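Local coordinates for hypothetical protein yfcE (Escherichia coli, PDB 1SU1), which is of unknown function but belongs to the calcineurin-like phosphoesterase superfamily and carries two zinc ions per chain in this model, at residues E42-L47 with Q54-L59. Sequence-based numbering, arbitrary orientation.
Sequences ERVLEL and QWLVIL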
loop_
_atom_site.group_PDB
_atom_site.type_symbol
_atom_site.label_atom_id
_atom_site.label_comp_id
_atom_site.label_asym_id
_atom_site.label_seq_id
_atom_site.Cartn_x
_atom_site.Cartn_y
_atom_site.Cartn_z
ATOM N N GLU A 42 17.634 -15.241 -20.287
ATOM C CA GLU A 42 18.541 -16.380 -20.379
ATOM C C GLU A 42 19.999 -15.934 -20.376
ATOM O O GLU A 42 20.842 -16.571 -19.757
ATOM C CB GLU A 42 18.183 -17.235 -21.600
ATOM C CG GLU A 42 16.976 -18.118 -21.270
ATOM C CD GLU A 42 16.359 -18.816 -22.461
ATOM O OE1 GLU A 42 16.496 -18.310 -23.593
ATOM O OE2 GLU A 42 15.707 -19.865 -22.254
ATOM N N ARG A 43 20.280 -14.808 -21.016
ATOM C CA ARG A 43 21.633 -14.269 -21.061
ATOM C C ARG A 43 22.064 -13.779 -19.671
ATOM O O ARG A 43 23.186 -14.068 -19.218
ATOM C CB ARG A 43 21.689 -13.128 -22.081
ATOM C CG ARG A 43 23.020 -12.372 -22.157
ATOM C CD ARG A 43 24.195 -13.242 -22.606
ATOM N NE ARG A 43 25.331 -12.388 -22.954
ATOM C CZ ARG A 43 26.594 -12.799 -23.075
ATOM N NH1 ARG A 43 26.910 -14.074 -22.872
ATOM N NH2 ARG A 43 27.546 -11.928 -23.404
ATOM N N VAL A 44 21.176 -13.039 -18.997
ATOM C CA VAL A 44 21.465 -12.543 -17.653
ATOM C C VAL A 44 21.836 -13.720 -16.772
ATOM O O VAL A 44 22.804 -13.668 -16.010
ATOM C CB VAL A 44 20.224 -11.856 -17.012
ATOM C CG1 VAL A 44 20.429 -11.706 -15.505
ATOM C CG2 VAL A 44 19.983 -10.504 -17.646
ATOM N N LEU A 45 21.043 -14.780 -16.873
ATOM C CA LEU A 45 21.270 -15.973 -16.071
ATOM C C LEU A 45 22.558 -16.735 -16.407
ATOM O O LEU A 45 23.141 -17.377 -15.526
ATOM C CB LEU A 45 20.058 -16.906 -16.169
ATOM C CG LEU A 45 18.939 -16.716 -15.124
ATOM C CD1 LEU A 45 18.586 -15.252 -14.962
ATOM C CD2 LEU A 45 17.711 -17.512 -15.555
ATOM N N GLU A 46 23.018 -16.686 -17.656
ATOM C CA GLU A 46 24.259 -17.400 -17.969
ATOM C C GLU A 46 25.414 -16.560 -17.429
ATOM O O GLU A 46 26.379 -17.091 -16.880
ATOM C CB GLU A 46 24.409 -17.668 -19.481
ATOM C CG GLU A 46 25.067 -16.565 -20.317
ATOM C CD GLU A 46 25.463 -17.040 -21.723
ATOM O OE1 GLU A 46 24.573 -17.242 -22.579
ATOM O OE2 GLU A 46 26.675 -17.218 -21.966
ATOM N N LEU A 47 25.290 -15.241 -17.545
ATOM C CA LEU A 47 26.320 -14.345 -17.034
ATOM C C LEU A 47 26.379 -14.427 -15.510
ATOM O O LEU A 47 27.467 -14.450 -14.923
ATOM C CB LEU A 47 26.046 -12.907 -17.474
ATOM C CG LEU A 47 26.272 -12.644 -18.969
ATOM C CD1 LEU A 47 25.802 -11.260 -19.346
ATOM C CD2 LEU A 47 27.755 -12.807 -19.288
ATOM N N GLN A 54 27.675 -12.948 -5.266
ATOM C CA GLN A 54 26.941 -13.492 -4.123
ATOM C C GLN A 54 25.428 -13.464 -4.388
ATOM O O GLN A 54 24.720 -14.433 -4.097
ATOM C CB GLN A 54 27.276 -12.692 -2.853
ATOM C CG GLN A 54 27.001 -13.436 -1.545
ATOM C CD GLN A 54 27.382 -12.624 -0.303
ATOM O OE1 GLN A 54 27.356 -13.137 0.822
ATOM N NE2 GLN A 54 27.732 -11.351 -0.505
ATOM N N TRP A 55 24.938 -12.364 -4.960
ATOM C CA TRP A 55 23.504 -12.224 -5.249
ATOM C C TRP A 55 23.198 -11.626 -6.616
ATOM O O TRP A 55 24.010 -10.901 -7.180
ATOM C CB TRP A 55 22.817 -11.312 -4.212
ATOM C CG TRP A 55 22.980 -11.712 -2.787
ATOM C CD1 TRP A 55 23.959 -11.311 -1.925
ATOM C CD2 TRP A 55 22.151 -12.617 -2.062
ATOM N NE1 TRP A 55 23.789 -11.912 -0.698
ATOM C CE2 TRP A 55 22.680 -12.719 -0.754
ATOM C CE3 TRP A 55 20.999 -13.343 -2.383
ATOM C CZ2 TRP A 55 22.111 -13.536 0.228
ATOM C CZ3 TRP A 55 20.425 -14.157 -1.404
ATOM C CH2 TRP A 55 20.984 -14.241 -0.112
ATOM N N LEU A 56 22.013 -11.930 -7.137
ATOM C CA LEU A 56 21.560 -11.333 -8.391
ATOM C C LEU A 56 20.521 -10.301 -7.944
ATOM O O LEU A 56 19.467 -10.664 -7.406
ATOM C CB LEU A 56 20.879 -12.356 -9.305
ATOM C CG LEU A 56 20.179 -11.709 -10.517
ATOM C CD1 LEU A 56 21.187 -10.936 -11.364
ATOM C CD2 LEU A 56 19.499 -12.771 -11.356
ATOM N N VAL A 57 20.820 -9.026 -8.156
ATOM C CA VAL A 57 19.920 -7.960 -7.754
ATOM C C VAL A 57 19.039 -7.435 -8.887
ATOM O O VAL A 57 19.511 -6.733 -9.793
ATOM C CB VAL A 57 20.722 -6.789 -7.140
ATOM C CG1 VAL A 57 19.780 -5.695 -6.660
ATOM C CG2 VAL A 57 21.586 -7.302 -5.994
ATOM N N ILE A 58 17.751 -7.764 -8.808
ATOM C CA ILE A 58 16.766 -7.345 -9.802
ATOM C C ILE A 58 16.058 -6.060 -9.354
ATOM O O ILE A 58 15.355 -6.049 -8.337
ATOM C CB ILE A 58 15.756 -8.493 -10.034
ATOM C CG1 ILE A 58 16.515 -9.708 -10.598
ATOM C CG2 ILE A 58 14.640 -8.052 -10.974
ATOM C CD1 ILE A 58 15.645 -10.895 -10.966
ATOM N N LEU A 59 16.241 -4.986 -10.123
ATOM C CA LEU A 59 15.671 -3.683 -9.794
ATOM C C LEU A 59 14.238 -3.378 -10.255
ATOM O O LEU A 59 13.851 -2.205 -10.340
ATOM C CB LEU A 59 16.607 -2.576 -10.284
ATOM C CG LEU A 59 18.037 -2.599 -9.723
ATOM C CD1 LEU A 59 18.892 -1.583 -10.467
ATOM C CD2 LEU A 59 18.034 -2.300 -8.213
#
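Of residues 54-59, Leu56 alone touches 42-47, and it does so by dividing its two methyl groups between Val44 and Leu45. Just before it, Trp55 sends its indole to the other face of the sheet, where Val57 also points; there the indole lies on Leu28 and Ile92 of the neighbouring strands and on Arg124 of a second subunit, and Val57 on Phe30. Large apolar side chains suit both buried faces of such a central strand. At Leu56 the side chain turns toward the helix, with CG anti to the backbone N (chi1 170°), which carries both branches forward. Leu56 CD1 lies 4.3 Å from Val44 CG1, and Leu56 CD2 4.5 Å from Leu45 CD1, so the forked end of Leu56 meets two successive residues of one helical turn. A short, beta-branched valine suits the buried position of Val44, which faces the strand, since its methyls stand close to the backbone. Leu45 leaves the helix at a slant: its CB does not point at the strand, but the length of leucine lets CD1 arrive there. Only methyls meet, at loose van der Waals distance, with the CA atoms of Leu45 and Leu56 spaced 9.0 Å apart. Ile58 rests on Val91 and Ala93 of the next strand, while the carbonyl O of Leu59 accepts a hydrogen bond from ND1 of His129, a zinc ligand, so the residue just after the strand holds a first-shell histidine from the second shell. Aliphatic packing of this kind, a helix lying over the parallel strands it connects, is characteristic of the beta-alpha-beta crossover, here formed by strand 27-31, helix 38-51 and strand 55-58 of the calcineurin-like phosphoesterase fold.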